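Local structure of cysteine hydrolase (6KUA) at residues R4-V9 / S37-F42; D33-R38 / G84-L89; Y44-I49 / K94-V99; I49-D54 / R80-K85. The protein is a nicotinamidase of the isochorismatase-like cysteine hydrolase family, which probably hydrolyses nicotinamide to nicotinic acid and ammonia. All blocks are in the same frame, centred on the assembly; numbering follows the deposited sequence.

How the contacts relate
The four contacts follow a parallel sheet and two helices that cover one of its faces. Contact 1 sets helix 32-44 against strand 4-9, and contact 2 sets the same helix beside helix 84-93; Ile-39 of the first touches Leu-89 and Val-86 of the second. Contacts 3 and 4 share strand 48-54 and occupy its two ends. Chemistry changes with place: contacts 1 and 4 are mostly buried and packed by apolar side chains, though contact 1 ends in charged groups; contact 2 is apolar inside with a salt bridge on its exposed side; contact 3, further from the chain's centre, relies on amide and backbone hydrogen bonds. Arg-4 ties contacts 1 and 3 together through Asp-47.

Contact 1 of 4, residues R4-V9 / S37-F42; sequences RALLVV and SRINDF
Phe-42 is held like a filling between two side chains of strand 4-9. Leu-6 CB stands over the middle of one ring face, 3.6 Å from the centroid, in a CH-pi contact. On the opposite face lies the guanidinium of Arg-4, CZ 3.9 Å from the ring centroid and the two planes only 11° apart, a stack with cation-pi character. The Arg-4 chain reaches this place because CG sits between backbone N and carbonyl carbon (chi1 58°) and the atoms beyond run extended to NE, passing over Phe-42 CE2. Deeper in, the packing stays apolar: Leu-6 CD2 meets Ile-39 CG1 at 3.8 Å. Towards solvent the chemistry becomes ionic. Arg-4 NH2 gives a short bond to Asp-41 OD2 (2.6 Å, 159° at the hydrogen), approached from the anti side but well out of the carboxylate plane, the guanidinium turned steeply to it; NH1 adds a weak second bond. Arg-38 NH2 comes within 3.8 Å of Arg-4 NH1, a proximity of like charges probably eased by Asp-41 and by the stronger salt bridge of Arg-38 NE to Glu-128. Helix 32-44 runs back nearly antiparallel to strand 4-9, over the sheet, as the link of a beta-alpha-beta crossover from strand 4-9 to neighbouring strand 48-54.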
loop_
_atom_site.group_PDB
_atom_site.type_symbol
_atom_site.label_atom_id
_atom_site.label_comp_id
_atom_site.label_asym_id
_atom_site.label_seq_id
_atom_site.Cartn_x
_atom_site.Cartn_y
_atom_site.Cartn_z
ATOM N N ARG A 4 0.242 -17.010 -14.859
ATOM C CA ARG A 4 1.150 -16.003 -15.387
ATOM C C ARG A 4 0.364 -14.883 -16.062
ATOM O O ARG A 4 -0.750 -15.081 -16.553
ATOM C CB ARG A 4 2.164 -16.609 -16.378
ATOM C CG ARG A 4 1.547 -17.323 -17.579
ATOM C CD ARG A 4 2.595 -17.699 -18.650
ATOM N NE ARG A 4 1.972 -17.927 -19.961
ATOM C CZ ARG A 4 2.618 -17.963 -21.131
ATOM N NH1 ARG A 4 3.926 -17.790 -21.197
ATOM N NH2 ARG A 4 1.941 -18.159 -22.254
ATOM N N ALA A 5 0.950 -13.690 -16.065
ATOM C CA ALA A 5 0.341 -12.549 -16.730
ATOM C C ALA A 5 1.435 -11.762 -17.421
ATOM O O ALA A 5 2.594 -11.763 -16.992
ATOM C CB ALA A 5 -0.446 -11.649 -15.751
ATOM N N LEU A 6 1.061 -11.132 -18.524
ATOM C CA LEU A 6 1.959 -10.282 -19.279
ATOM C C LEU A 6 1.627 -8.832 -18.959
ATOM O O LEU A 6 0.461 -8.428 -19.038
ATOM C CB LEU A 6 1.814 -10.558 -20.780
ATOM C CG LEU A 6 2.649 -9.686 -21.712
ATOM C CD1 LEU A 6 4.124 -9.983 -21.546
ATOM C CD2 LEU A 6 2.226 -9.920 -23.149
ATOM N N LEU A 7 2.632 -8.057 -18.584
ATOM C CA LEU A 7 2.460 -6.630 -18.326
ATOM C C LEU A 7 3.160 -5.861 -19.435
ATOM O O LEU A 7 4.387 -5.951 -19.572
ATOM C CB LEU A 7 3.028 -6.236 -16.958
ATOM C CG LEU A 7 2.580 -7.050 -15.742
ATOM C CD1 LEU A 7 3.110 -6.461 -14.420
ATOM C CD2 LEU A 7 1.061 -7.188 -15.697
ATOM N N VAL A 8 2.386 -5.109 -20.216
ATOM C CA VAL A 8 2.909 -4.301 -21.318
ATOM C C VAL A 8 2.914 -2.850 -20.862
ATOM O O VAL A 8 1.860 -2.210 -20.778
ATOM C CB VAL A 8 2.090 -4.478 -22.601
ATOM C CG1 VAL A 8 2.699 -3.647 -23.739
ATOM C CG2 VAL A 8 2.026 -5.956 -22.958
ATOM N N VAL A 9 4.103 -2.331 -20.571
ATOM C CA VAL A 9 4.259 -1.040 -19.903
ATOM C C VAL A 9 4.527 0.052 -20.937
ATOM O O VAL A 9 5.523 0.002 -21.672
ATOM C CB VAL A 9 5.380 -1.097 -18.853
ATOM C CG1 VAL A 9 5.477 0.224 -18.109
ATOM C CG2 VAL A 9 5.117 -2.240 -17.872
ATOM N N SER A 37 4.598 -10.899 -30.370
ATOM C CA SER A 37 4.634 -12.337 -30.200
ATOM C C SER A 37 4.448 -12.766 -28.748
ATOM O O SER A 37 4.007 -13.894 -28.508
ATOM C CB SER A 37 5.938 -12.900 -30.775
ATOM O OG SER A 37 6.960 -12.946 -29.801
ATOM N N ARG A 38 4.759 -11.912 -27.768
ATOM C CA ARG A 38 4.457 -12.301 -26.390
ATOM C C ARG A 38 2.958 -12.234 -26.136
ATOM O O ARG A 38 2.397 -13.091 -25.446
ATOM C CB ARG A 38 5.202 -11.414 -25.382
ATOM C CG ARG A 38 6.720 -11.471 -25.454
ATOM C CD ARG A 38 7.253 -12.892 -25.530
ATOM N NE ARG A 38 6.921 -13.644 -24.329
ATOM C CZ ARG A 38 6.571 -14.924 -24.313
ATOM N NH1 ARG A 38 6.514 -15.617 -25.447
ATOM N NH2 ARG A 38 6.278 -15.507 -23.156
ATOM N N ILE A 39 2.297 -11.221 -26.698
ATOM C CA ILE A 39 0.851 -11.088 -26.553
ATOM C C ILE A 39 0.152 -12.299 -27.157
ATOM O O ILE A 39 -0.744 -12.893 -26.545
ATOM C CB ILE A 39 0.368 -9.773 -27.191
ATOM C CG1 ILE A 39 0.979 -8.577 -26.461
ATOM C CG2 ILE A 39 -1.161 -9.678 -27.166
ATOM C CD1 ILE A 39 0.761 -7.262 -27.171
ATOM N N ASN A 40 0.575 -12.703 -28.357
ATOM C CA ASN A 40 -0.030 -13.867 -28.993
ATOM C C ASN A 40 0.211 -15.124 -28.176
ATOM O O ASN A 40 -0.676 -15.978 -28.066
ATOM C CB ASN A 40 0.511 -14.035 -30.410
ATOM C CG ASN A 40 -0.129 -13.070 -31.384
ATOM O OD1 ASN A 40 -1.337 -12.878 -31.362
ATOM N ND2 ASN A 40 0.676 -12.448 -32.232
ATOM N N ASP A 41 1.403 -15.257 -27.589
ATOM C CA ASP A 41 1.686 -16.416 -26.746
ATOM C C ASP A 41 0.699 -16.507 -25.587
ATOM O O ASP A 41 0.038 -17.531 -25.391
ATOM C CB ASP A 41 3.119 -16.340 -26.218
ATOM C CG ASP A 41 3.563 -17.634 -25.550
ATOM O OD1 ASP A 41 4.022 -18.544 -26.267
ATOM O OD2 ASP A 41 3.463 -17.747 -24.307
ATOM N N PHE A 42 0.600 -15.439 -24.796
ATOM C CA PHE A 42 -0.333 -15.425 -23.674
ATOM C C PHE A 42 -1.769 -15.618 -24.140
ATOM O O PHE A 42 -2.533 -16.356 -23.514
ATOM C CB PHE A 42 -0.191 -14.111 -22.896
ATOM C CG PHE A 42 0.964 -14.112 -21.924
ATOM C CD1 PHE A 42 2.279 -14.044 -22.387
ATOM C CD2 PHE A 42 0.740 -14.212 -20.555
ATOM C CE1 PHE A 42 3.345 -14.057 -21.500
ATOM C CE2 PHE A 42 1.810 -14.224 -19.658
ATOM C CZ PHE A 42 3.112 -14.148 -20.136
#

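Contact 2 of 4, residues D33-R38 / G84-L89; sequences DFIVSR and GKVGKL
Val-36 and Val-86 meet where two helices of the alpha/beta fold run side by side, each the connecting helix of a beta-alpha-beta crossover. The segment axes come within 8.9 Å and are inclined by 23°, so the helices travel in nearly the same direction over one face of the sheet. Apolar contacts fill the middle. Val-86 CG2 is shared by two residues of helix 32-44, touching Ile-35 CG2 and Val-36 CG2 at 3.7 Å each; the two valine side chains pass one another, pointing opposite ways. Val-36 CG2, anti to its own carbonyl carbon, also rests on Lys-85 CB, the root of a side chain that crosses it at about a right angle. The ionic part lies at the exposed side. There the extended chain of Lys-85 carries NZ to Asp-33 OD1, 3.0 Å away; the carboxylate oxygen receives it on its syn lone pair, in a salt bridge. Nearby, the backbone N of Lys-85 is hydrogen-bonded to Glu-32 OE1, a further tie between the two helices. Last comes a mixed contact one turn on: Leu-89 CD2 lies 3.8 Å from the carbonyl oxygen of Val-36 and 4.0 Å from Val-36 CG1.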
loop_
_atom_site.group_PDB
_atom_site.type_symbol
_atom_site.label_atom_id
_atom_site.label_comp_id
_atom_site.label_asym_id
_atom_site.label_seq_id
_atom_site.Cartn_x
_atom_site.Cartn_y
_atom_site.Cartn_z
ATOM N N ASP A 33 8.148 -6.294 -32.572
ATOM C CA ASP A 33 7.876 -7.655 -33.024
ATOM C C ASP A 33 7.873 -8.638 -31.859
ATOM O O ASP A 33 7.061 -9.570 -31.830
ATOM C CB ASP A 33 8.906 -8.080 -34.074
ATOM C CG ASP A 33 8.541 -7.630 -35.483
ATOM O OD1 ASP A 33 7.585 -6.833 -35.651
ATOM O OD2 ASP A 33 9.232 -8.078 -36.430
ATOM N N PHE A 34 8.773 -8.448 -30.887
ATOM C CA PHE A 34 8.838 -9.369 -29.755
ATOM C C PHE A 34 7.620 -9.226 -28.846
ATOM O O PHE A 34 7.094 -10.220 -28.337
ATOM C CB PHE A 34 10.122 -9.135 -28.966
ATOM C CG PHE A 34 10.333 -10.109 -27.845
ATOM C CD1 PHE A 34 9.855 -9.835 -26.567
ATOM C CD2 PHE A 34 11.009 -11.296 -28.067
ATOM C CE1 PHE A 34 10.056 -10.730 -25.527
ATOM C CE2 PHE A 34 11.212 -12.200 -27.036
ATOM C CZ PHE A 34 10.734 -11.916 -25.763
ATOM N N ILE A 35 7.167 -7.999 -28.626
ATOM C CA ILE A 35 5.997 -7.785 -27.780
ATOM C C ILE A 35 4.753 -8.400 -28.420
ATOM O O ILE A 35 3.965 -9.080 -27.746
ATOM C CB ILE A 35 5.828 -6.281 -27.499
ATOM C CG1 ILE A 35 6.989 -5.766 -26.635
ATOM C CG2 ILE A 35 4.523 -6.005 -26.804
ATOM C CD1 ILE A 35 6.828 -4.314 -26.234
ATOM N N VAL A 36 4.571 -8.184 -29.730
ATOM C CA VAL A 36 3.443 -8.760 -30.460
ATOM C C VAL A 36 3.429 -10.270 -30.294
ATOM O O VAL A 36 2.377 -10.882 -30.060
ATOM C CB VAL A 36 3.509 -8.352 -31.950
ATOM C CG1 VAL A 36 2.536 -9.155 -32.787
ATOM C CG2 VAL A 36 3.254 -6.858 -32.112
ATOM N N SER A 37 4.598 -10.899 -30.370
ATOM C CA SER A 37 4.634 -12.337 -30.200
ATOM C C SER A 37 4.448 -12.766 -28.748
ATOM O O SER A 37 4.007 -13.894 -28.508
ATOM C CB SER A 37 5.938 -12.900 -30.775
ATOM O OG SER A 37 6.960 -12.946 -29.801
ATOM N N ARG A 38 4.759 -11.912 -27.768
ATOM C CA ARG A 38 4.457 -12.301 -26.390
ATOM C C ARG A 38 2.958 -12.234 -26.136
ATOM O O ARG A 38 2.397 -13.091 -25.446
ATOM C CB ARG A 38 5.202 -11.414 -25.382
ATOM C CG ARG A 38 6.720 -11.471 -25.454
ATOM C CD ARG A 38 7.253 -12.892 -25.530
ATOM N NE ARG A 38 6.921 -13.644 -24.329
ATOM C CZ ARG A 38 6.571 -14.924 -24.313
ATOM N NH1 ARG A 38 6.514 -15.617 -25.447
ATOM N NH2 ARG A 38 6.278 -15.507 -23.156
ATOM N N GLY A 84 1.788 1.067 -33.104
ATOM C CA GLY A 84 2.139 0.180 -34.206
ATOM C C GLY A 84 1.373 -1.123 -34.214
ATOM O O GLY A 84 0.158 -1.165 -33.992
ATOM N N LYS A 85 2.097 -2.213 -34.481
ATOM C CA LYS A 85 1.477 -3.535 -34.506
ATOM C C LYS A 85 0.906 -3.933 -33.149
ATOM O O LYS A 85 -0.061 -4.700 -33.089
ATOM C CB LYS A 85 2.479 -4.583 -34.974
ATOM C CG LYS A 85 2.991 -4.356 -36.385
ATOM C CD LYS A 85 4.079 -5.363 -36.732
ATOM C CE LYS A 85 4.918 -4.878 -37.904
ATOM N NZ LYS A 85 6.139 -5.717 -38.075
ATOM N N VAL A 86 1.485 -3.441 -32.051
ATOM C CA VAL A 86 0.916 -3.743 -30.741
ATOM C C VAL A 86 -0.460 -3.102 -30.613
ATOM O O VAL A 86 -1.427 -3.743 -30.188
ATOM C CB VAL A 86 1.867 -3.289 -29.617
ATOM C CG1 VAL A 86 1.165 -3.351 -28.269
ATOM C CG2 VAL A 86 3.133 -4.137 -29.620
ATOM N N GLY A 87 -0.571 -1.835 -31.004
ATOM C CA GLY A 87 -1.866 -1.171 -30.987
ATOM C C GLY A 87 -2.874 -1.809 -31.925
ATOM O O GLY A 87 -4.064 -1.889 -31.609
ATOM N N LYS A 88 -2.408 -2.277 -33.090
ATOM C CA LYS A 88 -3.285 -2.987 -34.018
ATOM C C LYS A 88 -3.823 -4.264 -33.393
ATOM O O LYS A 88 -5.033 -4.523 -33.419
ATOM C CB LYS A 88 -2.534 -3.318 -35.312
ATOM C CG LYS A 88 -2.175 -2.127 -36.176
ATOM C CD LYS A 88 -2.035 -2.531 -37.645
ATOM C CE LYS A 88 -0.904 -3.544 -37.853
ATOM N NZ LYS A 88 0.161 -3.052 -38.793
ATOM N N LEU A 89 -2.923 -5.093 -32.845
ATOM C CA LEU A 89 -3.347 -6.331 -32.201
ATOM C C LEU A 89 -4.334 -6.046 -31.077
ATOM O O LEU A 89 -5.335 -6.758 -30.928
ATOM C CB LEU A 89 -2.124 -7.091 -31.682
ATOM C CG LEU A 89 -2.310 -8.443 -30.995
ATOM C CD1 LEU A 89 -3.248 -9.337 -31.796
ATOM C CD2 LEU A 89 -0.960 -9.120 -30.800
#

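Contact 3 of 4, residues Y44-I49 / K94-V99; sequences YYQDHI and KAQPNV
Asn-98 joins the two segments through both its backbone and its side chain. Its carbonyl oxygen accepts Ile-49 N at 2.8 Å, while its ND2 donates to Asp-47 O at 2.8 Å with an angle of 164° at the hydrogen. Asp-47 O lies close to the amide plane of Asn-98, although ND2 stands tilted from the plane of the Asp-47 carbonyl. CG of Asn-98 lies between its own N and carbonyl carbon (chi1 68°), beginning the turn of the amide towards that oxygen. Alongside, His-48 ND1 approaches Asn-98 CA at 3.4 Å and is itself hydrogen-bonded to His-100 NE2. In the next shell Gln-96 NE2 donates to Asn-98 OD1 at 2.9 Å, on a lone pair; together with the ND2 bond this sets which way the amide faces. Asn-43 OD1 is a further partner of Gln-96. A type I turn from Gln-96 to Val-99 delivers Val-99 into its parallel bridge with Ile-49, where strand 99-104 joins the sheet beside strand 48-54 at the close of a beta-alpha-beta crossover.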
loop_
_atom_site.group_PDB
_atom_site.type_symbol
_atom_site.label_atom_id
_atom_site.label_comp_id
_atom_site.label_asym_id
_atom_site.label_seq_id
_atom_site.Cartn_x
_atom_site.Cartn_y
_atom_site.Cartn_z
ATOM N N TYR A 44 -2.928 -17.150 -26.777
ATOM C CA TYR A 44 -3.112 -18.552 -27.139
ATOM C C TYR A 44 -3.638 -19.370 -25.971
ATOM O O TYR A 44 -4.592 -20.144 -26.117
ATOM C CB TYR A 44 -1.791 -19.138 -27.644
ATOM C CG TYR A 44 -1.886 -20.599 -28.004
ATOM C CD1 TYR A 44 -2.378 -21.004 -29.245
ATOM C CD2 TYR A 44 -1.489 -21.579 -27.111
ATOM C CE1 TYR A 44 -2.475 -22.345 -29.580
ATOM C CE2 TYR A 44 -1.568 -22.928 -27.441
ATOM C CZ TYR A 44 -2.064 -23.303 -28.681
ATOM O OH TYR A 44 -2.158 -24.640 -28.997
ATOM N N TYR A 45 -3.029 -19.213 -24.797
ATOM C CA TYR A 45 -3.436 -19.967 -23.616
ATOM C C TYR A 45 -4.532 -19.271 -22.836
ATOM O O TYR A 45 -4.905 -19.751 -21.761
ATOM C CB TYR A 45 -2.238 -20.202 -22.690
ATOM C CG TYR A 45 -1.190 -21.102 -23.282
ATOM C CD1 TYR A 45 -1.310 -22.485 -23.196
ATOM C CD2 TYR A 45 -0.076 -20.579 -23.925
ATOM C CE1 TYR A 45 -0.358 -23.309 -23.739
ATOM C CE2 TYR A 45 0.893 -21.416 -24.473
ATOM C CZ TYR A 45 0.740 -22.771 -24.376
ATOM O OH TYR A 45 1.692 -23.612 -24.905
ATOM N N GLN A 46 -5.041 -18.153 -23.353
ATOM C CA GLN A 46 -5.984 -17.292 -22.647
ATOM C C GLN A 46 -5.426 -16.839 -21.300
ATOM O O GLN A 46 -6.172 -16.646 -20.343
ATOM C CB GLN A 46 -7.348 -17.971 -22.479
ATOM C CG GLN A 46 -8.078 -18.225 -23.800
ATOM C CD GLN A 46 -8.493 -16.938 -24.515
ATOM O OE1 GLN A 46 -7.918 -16.575 -25.549
ATOM N NE2 GLN A 46 -9.500 -16.248 -23.971
ATOM N N ASP A 47 -4.103 -16.690 -21.214
ATOM C CA ASP A 47 -3.487 -16.020 -20.081
ATOM C C ASP A 47 -3.793 -14.524 -20.124
ATOM O O ASP A 47 -4.174 -13.963 -21.152
ATOM C CB ASP A 47 -1.980 -16.244 -20.079
ATOM C CG ASP A 47 -1.599 -17.672 -19.693
ATOM O OD1 ASP A 47 -2.332 -18.299 -18.899
ATOM O OD2 ASP A 47 -0.560 -18.169 -20.186
ATOM N N HIS A 48 -3.626 -13.869 -18.985
ATOM C CA HIS A 48 -4.072 -12.497 -18.857
ATOM C C HIS A 48 -2.991 -11.528 -19.306
ATOM O O HIS A 48 -1.807 -11.733 -19.041
ATOM C CB HIS A 48 -4.498 -12.226 -17.417
ATOM C CG HIS A 48 -5.764 -12.925 -17.058
ATOM N ND1 HIS A 48 -7.006 -12.397 -17.346
ATOM C CD2 HIS A 48 -5.986 -14.146 -16.506
ATOM C CE1 HIS A 48 -7.939 -13.247 -16.952
ATOM N NE2 HIS A 48 -7.346 -14.316 -16.443
ATOM N N ILE A 49 -3.414 -10.476 -20.003
ATOM C CA ILE A 49 -2.524 -9.458 -20.542
ATOM C C ILE A 49 -3.025 -8.104 -20.070
ATOM O O ILE A 49 -4.196 -7.764 -20.278
ATOM C CB ILE A 49 -2.457 -9.493 -22.081
ATOM C CG1 ILE A 49 -2.099 -10.897 -22.575
ATOM C CG2 ILE A 49 -1.429 -8.504 -22.567
ATOM C CD1 ILE A 49 -2.835 -11.315 -23.821
ATOM N N LYS A 94 -9.285 -6.433 -27.572
ATOM C CA LYS A 94 -9.541 -5.637 -26.374
ATOM C C LYS A 94 -10.847 -5.991 -25.665
ATOM O O LYS A 94 -10.975 -5.703 -24.470
ATOM C CB LYS A 94 -9.525 -4.152 -26.717
ATOM C CG LYS A 94 -10.323 -3.783 -27.949
ATOM C CD LYS A 94 -10.306 -2.281 -28.159
ATOM C CE LYS A 94 -11.648 -1.772 -28.645
ATOM N NZ LYS A 94 -11.550 -0.364 -29.109
ATOM N N ALA A 95 -11.812 -6.617 -26.344
ATOM C CA ALA A 95 -13.041 -7.015 -25.663
ATOM C C ALA A 95 -12.925 -8.347 -24.923
ATOM O O ALA A 95 -13.850 -8.712 -24.186
ATOM C CB ALA A 95 -14.201 -7.094 -26.660
ATOM N N GLN A 96 -11.822 -9.072 -25.088
ATOM C CA GLN A 96 -11.692 -10.377 -24.470
ATOM C C GLN A 96 -11.525 -10.263 -22.954
ATOM O O GLN A 96 -10.952 -9.295 -22.448
ATOM C CB GLN A 96 -10.505 -11.126 -25.067
ATOM C CG GLN A 96 -10.592 -11.307 -26.581
ATOM C CD GLN A 96 -9.415 -12.100 -27.133
ATOM O OE1 GLN A 96 -9.281 -12.260 -28.346
ATOM N NE2 GLN A 96 -8.551 -12.598 -26.236
ATOM N N PRO A 97 -12.004 -11.262 -22.206
ATOM C CA PRO A 97 -11.922 -11.180 -20.743
ATOM C C PRO A 97 -10.506 -11.331 -20.198
ATOM O O PRO A 97 -10.274 -10.975 -19.038
ATOM C CB PRO A 97 -12.833 -12.329 -20.280
ATOM C CG PRO A 97 -12.745 -13.334 -21.388
ATOM C CD PRO A 97 -12.632 -12.520 -22.655
ATOM N N ASN A 98 -9.559 -11.842 -20.988
ATOM C CA ASN A 98 -8.175 -11.974 -20.558
ATOM C C ASN A 98 -7.315 -10.769 -20.927
ATOM O O ASN A 98 -6.090 -10.861 -20.843
ATOM C CB ASN A 98 -7.554 -13.261 -21.131
ATOM C CG ASN A 98 -7.382 -13.222 -22.646
ATOM O OD1 ASN A 98 -8.306 -12.863 -23.378
ATOM N ND2 ASN A 98 -6.200 -13.623 -23.124
ATOM N N VAL A 99 -7.923 -9.645 -21.314
ATOM C CA VAL A 99 -7.208 -8.457 -21.773
ATOM C C VAL A 99 -7.680 -7.265 -20.954
ATOM O O VAL A 99 -8.886 -7.022 -20.846
ATOM C CB VAL A 99 -7.431 -8.189 -23.274
ATOM C CG1 VAL A 99 -6.818 -6.859 -23.676
ATOM C CG2 VAL A 99 -6.861 -9.324 -24.109
#

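Contact 4 of 4, residues I49-D54 / R80-K85; sequences IFFLMD and RELYGK
Leu-82 lays its two methyls against Phe-51 and Met-53, which project from the same face of strand 48-54. CD1 of Leu-82 meets Phe-51 CD2 at 3.7 Å, the side chains crossing at about a right angle, and CD2 of Leu-82 touches Met-53 SD at the same distance of 3.7 Å. The methionine is bent at chi2 and chi3, and its CE ends 3.8 Å from the carbonyl oxygen of Arg-80. Further towards solvent the grip is slighter: Arg-80 CD comes to 3.5 Å from Asp-54 O, a contact of the aliphatic chain. The Asp-54 side chain leads the other way and lies about 3 Å from the bound zinc ion, which places this end of the strand at the metal site. Within the fold, segment 80-85 leads into helix 84-93 over the sheet. Tyr-90 of that helix meets Phe-51 edge-to-face, Ile-39 of helix 32-44 packs on the same phenylalanine, and Phe-101 of the adjoining strand 99-104 touches both Phe-51 and Met-53.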
loop_
_atom_site.group_PDB
_atom_site.type_symbol
_atom_site.label_atom_id
_atom_site.label_comp_id
_atom_site.label_asym_id
_atom_site.label_seq_id
_atom_site.Cartn_x
_atom_site.Cartn_y
_atom_site.Cartn_z
ATOM N N ILE A 49 -3.414 -10.476 -20.003
ATOM C CA ILE A 49 -2.524 -9.458 -20.542
ATOM C C ILE A 49 -3.025 -8.104 -20.070
ATOM O O ILE A 49 -4.196 -7.764 -20.278
ATOM C CB ILE A 49 -2.457 -9.493 -22.081
ATOM C CG1 ILE A 49 -2.099 -10.897 -22.575
ATOM C CG2 ILE A 49 -1.429 -8.504 -22.567
ATOM C CD1 ILE A 49 -2.835 -11.315 -23.821
ATOM N N PHE A 50 -2.134 -7.327 -19.458
ATOM C CA PHE A 50 -2.461 -6.011 -18.921
ATOM C C PHE A 50 -1.651 -4.978 -19.685
ATOM O O PHE A 50 -0.416 -5.053 -19.714
ATOM C CB PHE A 50 -2.172 -5.934 -17.419
ATOM C CG PHE A 50 -2.966 -6.910 -16.591
ATOM C CD1 PHE A 50 -2.639 -8.260 -16.573
ATOM C CD2 PHE A 50 -4.033 -6.468 -15.810
ATOM C CE1 PHE A 50 -3.373 -9.173 -15.810
ATOM C CE2 PHE A 50 -4.776 -7.367 -15.031
ATOM C CZ PHE A 50 -4.449 -8.718 -15.028
ATOM N N PHE A 51 -2.345 -4.040 -20.335
ATOM C CA PHE A 51 -1.710 -2.891 -20.960
ATOM C C PHE A 51 -1.767 -1.726 -19.976
ATOM O O PHE A 51 -2.858 -1.278 -19.603
ATOM C CB PHE A 51 -2.393 -2.547 -22.288
ATOM C CG PHE A 51 -2.239 -3.616 -23.343
ATOM C CD1 PHE A 51 -3.111 -4.686 -23.395
ATOM C CD2 PHE A 51 -1.208 -3.552 -24.272
ATOM C CE1 PHE A 51 -2.966 -5.687 -24.369
ATOM C CE2 PHE A 51 -1.055 -4.526 -25.234
ATOM C CZ PHE A 51 -1.935 -5.599 -25.287
ATOM N N LEU A 52 -0.597 -1.282 -19.518
ATOM C CA LEU A 52 -0.474 -0.267 -18.478
ATOM C C LEU A 52 0.029 1.025 -19.106
ATOM O O LEU A 52 1.094 1.035 -19.730
ATOM C CB LEU A 52 0.470 -0.736 -17.376
ATOM C CG LEU A 52 -0.187 -1.888 -16.623
ATOM C CD1 LEU A 52 0.739 -3.094 -16.555
ATOM C CD2 LEU A 52 -0.600 -1.411 -15.245
ATOM N N MET A 53 -0.727 2.112 -18.926
ATOM C CA MET A 53 -0.500 3.331 -19.696
ATOM C C MET A 53 -0.570 4.582 -18.833
ATOM O O MET A 53 -1.568 4.818 -18.151
ATOM C CB MET A 53 -1.522 3.440 -20.830
ATOM C CG MET A 53 -1.417 2.299 -21.830
ATOM S SD MET A 53 0.019 2.505 -22.891
ATOM C CE MET A 53 0.050 4.286 -22.968
ATOM N N ASP A 54 0.495 5.376 -18.885
ATOM C CA ASP A 54 0.522 6.701 -18.284
ATOM C C ASP A 54 -0.731 7.492 -18.636
ATOM O O ASP A 54 -1.098 7.619 -19.808
ATOM C CB ASP A 54 1.763 7.460 -18.767
ATOM C CG ASP A 54 2.839 7.561 -17.701
ATOM O OD1 ASP A 54 2.474 7.650 -16.498
ATOM O OD2 ASP A 54 4.044 7.545 -18.065
ATOM N N ARG A 80 -1.349 8.943 -26.744
ATOM C CA ARG A 80 -1.456 7.902 -25.729
ATOM C C ARG A 80 -2.079 6.613 -26.267
ATOM O O ARG A 80 -2.461 5.743 -25.475
ATOM C CB ARG A 80 -2.247 8.417 -24.517
ATOM C CG ARG A 80 -1.351 8.954 -23.378
ATOM C CD ARG A 80 -2.103 9.836 -22.368
ATOM N NE ARG A 80 -1.488 11.157 -22.203
ATOM C CZ ARG A 80 -2.047 12.305 -22.595
ATOM N NH1 ARG A 80 -1.411 13.456 -22.409
ATOM N NH2 ARG A 80 -3.243 12.306 -23.175
ATOM N N GLU A 81 -2.182 6.472 -27.587
ATOM C CA GLU A 81 -2.597 5.216 -28.191
ATOM C C GLU A 81 -1.420 4.251 -28.264
ATOM O O GLU A 81 -0.262 4.660 -28.386
ATOM C CB GLU A 81 -3.148 5.447 -29.596
ATOM C CG GLU A 81 -4.469 6.191 -29.634
ATOM C CD GLU A 81 -5.055 6.265 -31.033
ATOM O OE1 GLU A 81 -6.039 7.013 -31.226
ATOM O OE2 GLU A 81 -4.530 5.579 -31.940
ATOM N N LEU A 82 -1.726 2.959 -28.212
ATOM C CA LEU A 82 -0.673 1.955 -28.303
ATOM C C LEU A 82 0.017 2.028 -29.662
ATOM O O LEU A 82 -0.589 2.359 -30.681
ATOM C CB LEU A 82 -1.247 0.559 -28.060
ATOM C CG LEU A 82 -1.736 0.289 -26.631
ATOM C CD1 LEU A 82 -2.595 -0.960 -26.582
ATOM C CD2 LEU A 82 -0.569 0.153 -25.674
ATOM N N TYR A 83 1.302 1.712 -29.670
ATOM C CA TYR A 83 2.123 1.909 -30.851
ATOM C C TYR A 83 1.998 0.741 -31.827
ATOM O O TYR A 83 2.089 -0.422 -31.431
ATOM C CB TYR A 83 3.585 2.087 -30.448
ATOM C CG TYR A 83 4.499 2.273 -31.627
ATOM C CD1 TYR A 83 4.592 3.507 -32.258
ATOM C CD2 TYR A 83 5.244 1.222 -32.125
ATOM C CE1 TYR A 83 5.411 3.695 -33.344
ATOM C CE2 TYR A 83 6.069 1.393 -33.217
ATOM C CZ TYR A 83 6.145 2.640 -33.825
ATOM O OH TYR A 83 6.963 2.847 -34.913
ATOM N N GLY A 84 1.788 1.067 -33.104
ATOM C CA GLY A 84 2.139 0.180 -34.206
ATOM C C GLY A 84 1.373 -1.123 -34.214
ATOM O O GLY A 84 0.158 -1.165 -33.992
ATOM N N LYS A 85 2.097 -2.213 -34.481
ATOM C CA LYS A 85 1.477 -3.535 -34.506
ATOM C C LYS A 85 0.906 -3.933 -33.149
ATOM O O LYS A 85 -0.061 -4.700 -33.089
ATOM C CB LYS A 85 2.479 -4.583 -34.974
ATOM C CG LYS A 85 2.991 -4.356 -36.385
ATOM C CD LYS A 85 4.079 -5.363 -36.732
ATOM C CE LYS A 85 4.918 -4.878 -37.904
ATOM N NZ LYS A 85 6.139 -5.717 -38.075
#